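Side-chain contacts in precorrin-6Y C5,15-methyltransferase (Corynebacterium diphtheriae, PDB 3HM2), which probably transfers methyl groups from S-adenosyl-L-methionine during adenosylcobalamin (vitamin B12) biosynthesis, this chain being the C-terminal methyltransferase domain of the longer protein: residues 39-44 and 67-72; 54-59 and 63-68. All blocks are in the same frame, centred on the assembly; numbering follows the deposited sequence.

Overall arrangement
From the N terminus, helix 9-21 and strand 27-32 lead into helix 38-44, where contact 1 begins. The chain then runs through strand 50-55, turns at 56-58 and enters helix 59-70. Contact 2 closes that short turn, with three residues between its segments; its range 54-68 falls within the 39-72 range of contact 1 and overlaps the last segment of contact 1 at Ser-67 and Asn-68. Both draw their second segment from helix 59-70, contact 1 running just beyond its end. Ala-40 CB lies 3.5 Å from Cys-54 SG, and Ile-41 CD1 3.7 Å from Ile-65 CG2, so the two contacts merge into one apolar layer tying both helices to strand 50-55.

Contact 1: 39-44 and 67-72; sequences IAIEWL and SNAINL
Ile-41 is almost the sole contributor from helix 38-44 to this contact, which has no hydrogen bond between its segments; its secure partner is Ala-69. The setting is a Rossmann-like alpha/beta fold of the AdoMet-dependent methyltransferase type, in which helices 38-44 and 59-70 lie next to each other on one face of the central sheet. Evidence for the shared face comes from Ile-78 of strand 78-81, which is touched by Ala-40, Ile-41 and Leu-44 from one helix and by Ala-69 from the other. The backbones come close where a small residue allows it: the CA atoms of Ile-41 and Ala-69 are 5.9 Å apart. The Leu-72 side chain crosses that of Ile-41 at about a right angle, but the modelled separation between Ile-41 CG2 and Leu-72 CD1 is too short for carbons, so the closeness of this pair is doubtful. Ala-40 belongs to a GxGxxA pattern with Gly-35 and Gly-37, which resembles the glycine-rich turn that binds S-adenosylmethionine in related methyltransferases, though that role is unconfirmed here. Past the apolar pairs, Leu-44 O accepts a hydrogen bond from Arg-77 NH1. With chi1 at -72°, CG1 of Ile-41 stands beside its own backbone N and reaches the Ala-69 methyl, CG1 to CB measuring 4.0 Å.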
# COMPACT_ATOMS: atom_id res chain seq x y z
N ILE A 39 8.81 -21.18 11.09
CA ILE A 39 10.05 -20.81 10.42
C ILE A 39 11.11 -21.90 10.59
O ILE A 39 11.99 -22.05 9.75
CB ILE A 39 10.60 -19.48 10.94
CG1 ILE A 39 9.51 -18.41 10.96
CG2 ILE A 39 11.79 -19.02 10.10
CD1 ILE A 39 9.70 -17.32 9.93
N ALA A 40 11.01 -22.64 11.69
CA ALA A 40 12.06 -23.59 12.07
C ALA A 40 12.07 -24.80 11.14
O ALA A 40 13.12 -25.17 10.61
CB ALA A 40 11.87 -24.03 13.51
N ILE A 41 10.91 -25.40 10.94
CA ILE A 41 10.81 -26.65 10.19
C ILE A 41 11.01 -26.41 8.70
O ILE A 41 11.41 -27.31 7.96
CB ILE A 41 9.45 -27.33 10.41
CG1 ILE A 41 9.37 -27.92 11.82
CG2 ILE A 41 9.22 -28.41 9.37
CD1 ILE A 41 8.36 -27.24 12.72
N GLU A 42 10.73 -25.19 8.26
CA GLU A 42 11.05 -24.77 6.89
C GLU A 42 12.52 -24.41 6.76
O GLU A 42 13.20 -24.87 5.84
CB GLU A 42 10.18 -23.59 6.48
CG GLU A 42 10.46 -23.07 5.07
CD GLU A 42 10.53 -24.19 4.05
OE1 GLU A 42 9.63 -25.05 4.04
OE2 GLU A 42 11.50 -24.20 3.26
N TRP A 43 13.02 -23.60 7.69
CA TRP A 43 14.44 -23.35 7.80
C TRP A 43 15.15 -24.69 7.70
O TRP A 43 16.11 -24.82 6.95
CB TRP A 43 14.70 -22.66 9.15
CG TRP A 43 16.15 -22.66 9.68
CD1 TRP A 43 16.84 -23.73 10.21
CD2 TRP A 43 17.05 -21.53 9.77
NE1 TRP A 43 18.10 -23.34 10.60
CE2 TRP A 43 18.26 -22.00 10.34
CE3 TRP A 43 16.95 -20.18 9.42
CZ2 TRP A 43 19.35 -21.16 10.56
CZ3 TRP A 43 18.05 -19.35 9.64
CH2 TRP A 43 19.23 -19.85 10.20
N LEU A 44 14.67 -25.69 8.42
CA LEU A 44 15.33 -26.99 8.43
C LEU A 44 15.07 -27.72 7.14
O LEU A 44 15.97 -28.36 6.58
CB LEU A 44 14.82 -27.86 9.58
CG LEU A 44 15.25 -27.66 11.03
CD1 LEU A 44 14.90 -28.92 11.77
CD2 LEU A 44 16.75 -27.32 11.23
N SER A 67 6.09 -33.15 16.30
CA SER A 67 5.29 -34.05 15.47
C SER A 67 5.47 -33.74 13.99
O SER A 67 5.62 -34.65 13.17
CB SER A 67 3.82 -33.95 15.85
OG SER A 67 3.29 -35.23 16.17
N ASN A 68 5.46 -32.46 13.65
CA ASN A 68 5.54 -32.03 12.26
C ASN A 68 6.97 -32.06 11.73
O ASN A 68 7.19 -32.25 10.53
CB ASN A 68 4.94 -30.63 12.09
CG ASN A 68 3.43 -30.65 12.03
OD1 ASN A 68 2.81 -31.71 11.93
ND2 ASN A 68 2.82 -29.47 12.09
N ALA A 69 7.93 -31.86 12.62
CA ALA A 69 9.34 -31.99 12.27
C ALA A 69 9.68 -33.43 11.90
O ALA A 69 10.40 -33.68 10.93
CB ALA A 69 10.22 -31.51 13.42
N ILE A 70 9.17 -34.38 12.68
CA ILE A 70 9.21 -35.79 12.30
C ILE A 70 8.59 -36.01 10.93
O ILE A 70 9.25 -36.49 10.01
CB ILE A 70 8.47 -36.66 13.33
CG1 ILE A 70 9.24 -36.70 14.65
CG2 ILE A 70 8.27 -38.07 12.79
CD1 ILE A 70 8.51 -37.43 15.76
N ASN A 71 7.32 -35.64 10.79
CA ASN A 71 6.58 -35.92 9.56
C ASN A 71 7.18 -35.21 8.35
O ASN A 71 6.70 -35.36 7.23
CB ASN A 71 5.11 -35.51 9.73
CG ASN A 71 4.44 -36.21 10.90
OD1 ASN A 71 5.07 -37.00 11.61
ND2 ASN A 71 3.16 -35.93 11.10
N LEU A 72 8.24 -34.45 8.59
CA LEU A 72 9.01 -33.85 7.50
C LEU A 72 10.45 -34.35 7.52
O LEU A 72 11.34 -33.72 6.95
CB LEU A 72 8.98 -32.33 7.60
CG LEU A 72 7.69 -31.65 7.14
CD1 LEU A 72 7.72 -30.16 7.45
CD2 LEU A 72 7.45 -31.88 5.66

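Contact 2: 54-59 and 63-68; sequences CFEISE and ERILSN
Ile-65 packs with both of its branches against the last residues of strand 50-55 and the turn just after it, the compact half of the contact, where Ile-65 and Cys-54 are buried. Its extended CD1 arm touches Glu-56 CB at 3.9 Å, while CG2 meets Cys-54 SG at 4.2 Å. The Glu-56 carboxylate curls back instead, bent at chi2 (66°): OE2 takes the Ser-58 N-H through its anti lone pair at 3.0 Å, nearly straight at 165°, and OE1 has a weak bond with Ser-36 OG. Ser-58, the N-cap, bonds Arg-61 N with its hydroxyl.

The solvent side is looser. Glu-63 N donates a weak helical bond to Glu-59 O (3.3 Å), and Glu-63 CG lies 3.7 Å from that same oxygen. The two carboxylates stay apart, OE2 of Glu-59 to OE2 of Glu-63 being 5.9 Å. Calcium has been observed at Glu-59 and Glu-63, and magnesium at Glu-60 and Glu-63, but this chain holds no such metal.

Within the beta-alpha-beta unit 50-55, 59-70, 78-81, Ile-65 also touches Val-80 and backbone bonds join Cys-54 to strand 78-81, outermost within this chain; from helix 38-44, Ile-41 borders Ile-65 and Ala-40 borders Cys-54.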
# COMPACT_ATOMS: atom_id res chain seq x y z
N CYS A 54 13.66 -24.13 19.03
CA CYS A 54 12.29 -23.69 19.22
C CYS A 54 12.00 -23.39 20.70
O CYS A 54 12.53 -24.05 21.59
CB CYS A 54 11.35 -24.77 18.69
SG CYS A 54 11.14 -24.74 16.87
N PHE A 55 11.16 -22.40 20.94
CA PHE A 55 10.86 -21.95 22.30
C PHE A 55 9.34 -21.73 22.45
O PHE A 55 8.82 -20.65 22.16
CB PHE A 55 11.63 -20.65 22.63
CG PHE A 55 13.14 -20.84 22.87
CD1 PHE A 55 14.06 -20.60 21.85
CD2 PHE A 55 13.62 -21.23 24.10
CE1 PHE A 55 15.44 -20.77 22.07
CE2 PHE A 55 14.99 -21.38 24.32
CZ PHE A 55 15.89 -21.15 23.30
N GLU A 56 8.65 -22.77 22.89
CA GLU A 56 7.19 -22.73 23.06
C GLU A 56 6.80 -22.97 24.53
O GLU A 56 7.32 -23.87 25.18
CB GLU A 56 6.53 -23.76 22.13
CG GLU A 56 5.06 -24.06 22.40
CD GLU A 56 4.15 -22.88 22.14
OE1 GLU A 56 4.27 -22.27 21.06
OE2 GLU A 56 3.31 -22.56 23.03
N ILE A 57 5.88 -22.18 25.04
CA ILE A 57 5.43 -22.32 26.42
C ILE A 57 4.53 -23.55 26.68
O ILE A 57 4.69 -24.23 27.71
CB ILE A 57 4.74 -21.03 26.89
CG1 ILE A 57 3.48 -21.34 27.69
CG2 ILE A 57 4.42 -20.14 25.68
CD1 ILE A 57 2.55 -20.15 27.90
N SER A 58 3.61 -23.83 25.73
CA SER A 58 2.53 -24.84 25.87
C SER A 58 3.01 -26.28 25.77
O SER A 58 3.61 -26.64 24.76
CB SER A 58 1.46 -24.60 24.78
OG SER A 58 0.39 -25.53 24.81
N GLU A 59 2.77 -27.13 26.78
CA GLU A 59 3.20 -28.52 26.62
C GLU A 59 2.57 -29.12 25.36
O GLU A 59 3.25 -29.80 24.61
CB GLU A 59 3.04 -29.40 27.89
CG GLU A 59 1.67 -29.41 28.56
CD GLU A 59 1.56 -30.43 29.71
OE1 GLU A 59 0.42 -30.83 30.05
OE2 GLU A 59 2.61 -30.83 30.26
N GLU A 63 4.44 -30.48 21.60
CA GLU A 63 4.15 -31.84 21.12
C GLU A 63 3.78 -31.87 19.62
O GLU A 63 4.05 -32.85 18.93
CB GLU A 63 3.05 -32.53 21.97
CG GLU A 63 3.54 -33.20 23.28
CD GLU A 63 2.43 -33.92 24.04
OE1 GLU A 63 1.44 -34.36 23.41
OE2 GLU A 63 2.54 -34.04 25.28
N ARG A 64 3.19 -30.78 19.12
CA ARG A 64 2.75 -30.69 17.72
C ARG A 64 3.82 -30.13 16.75
O ARG A 64 3.78 -30.42 15.55
CB ARG A 64 1.46 -29.87 17.62
CG ARG A 64 0.99 -29.62 16.20
CD ARG A 64 0.04 -30.70 15.71
NE ARG A 64 -0.39 -30.43 14.34
CZ ARG A 64 -1.43 -31.02 13.74
NH1 ARG A 64 -2.16 -31.91 14.41
NH2 ARG A 64 -1.74 -30.71 12.49
N ILE A 65 4.76 -29.34 17.26
CA ILE A 65 5.86 -28.83 16.46
C ILE A 65 6.77 -29.99 16.10
O ILE A 65 7.11 -30.20 14.93
CB ILE A 65 6.71 -27.82 17.25
CG1 ILE A 65 5.84 -26.71 17.85
CG2 ILE A 65 7.76 -27.22 16.37
CD1 ILE A 65 6.61 -25.83 18.81
N LEU A 66 7.18 -30.75 17.11
CA LEU A 66 8.07 -31.88 16.91
C LEU A 66 7.39 -32.97 16.08
O LEU A 66 8.03 -33.64 15.27
CB LEU A 66 8.53 -32.45 18.25
CG LEU A 66 9.41 -33.70 18.19
CD1 LEU A 66 10.80 -33.37 17.68
CD2 LEU A 66 9.48 -34.37 19.56
N SER A 67 6.09 -33.15 16.30
CA SER A 67 5.29 -34.05 15.47
C SER A 67 5.47 -33.74 13.99
O SER A 67 5.62 -34.65 13.17
CB SER A 67 3.82 -33.95 15.85
OG SER A 67 3.29 -35.23 16.17
N ASN A 68 5.46 -32.46 13.65
CA ASN A 68 5.54 -32.03 12.26
C ASN A 68 6.97 -32.06 11.73
O ASN A 68 7.19 -32.25 10.53
CB ASN A 68 4.94 -30.63 12.09
CG ASN A 68 3.43 -30.65 12.03
OD1 ASN A 68 2.81 -31.71 11.93
ND2 ASN A 68 2.82 -29.47 12.09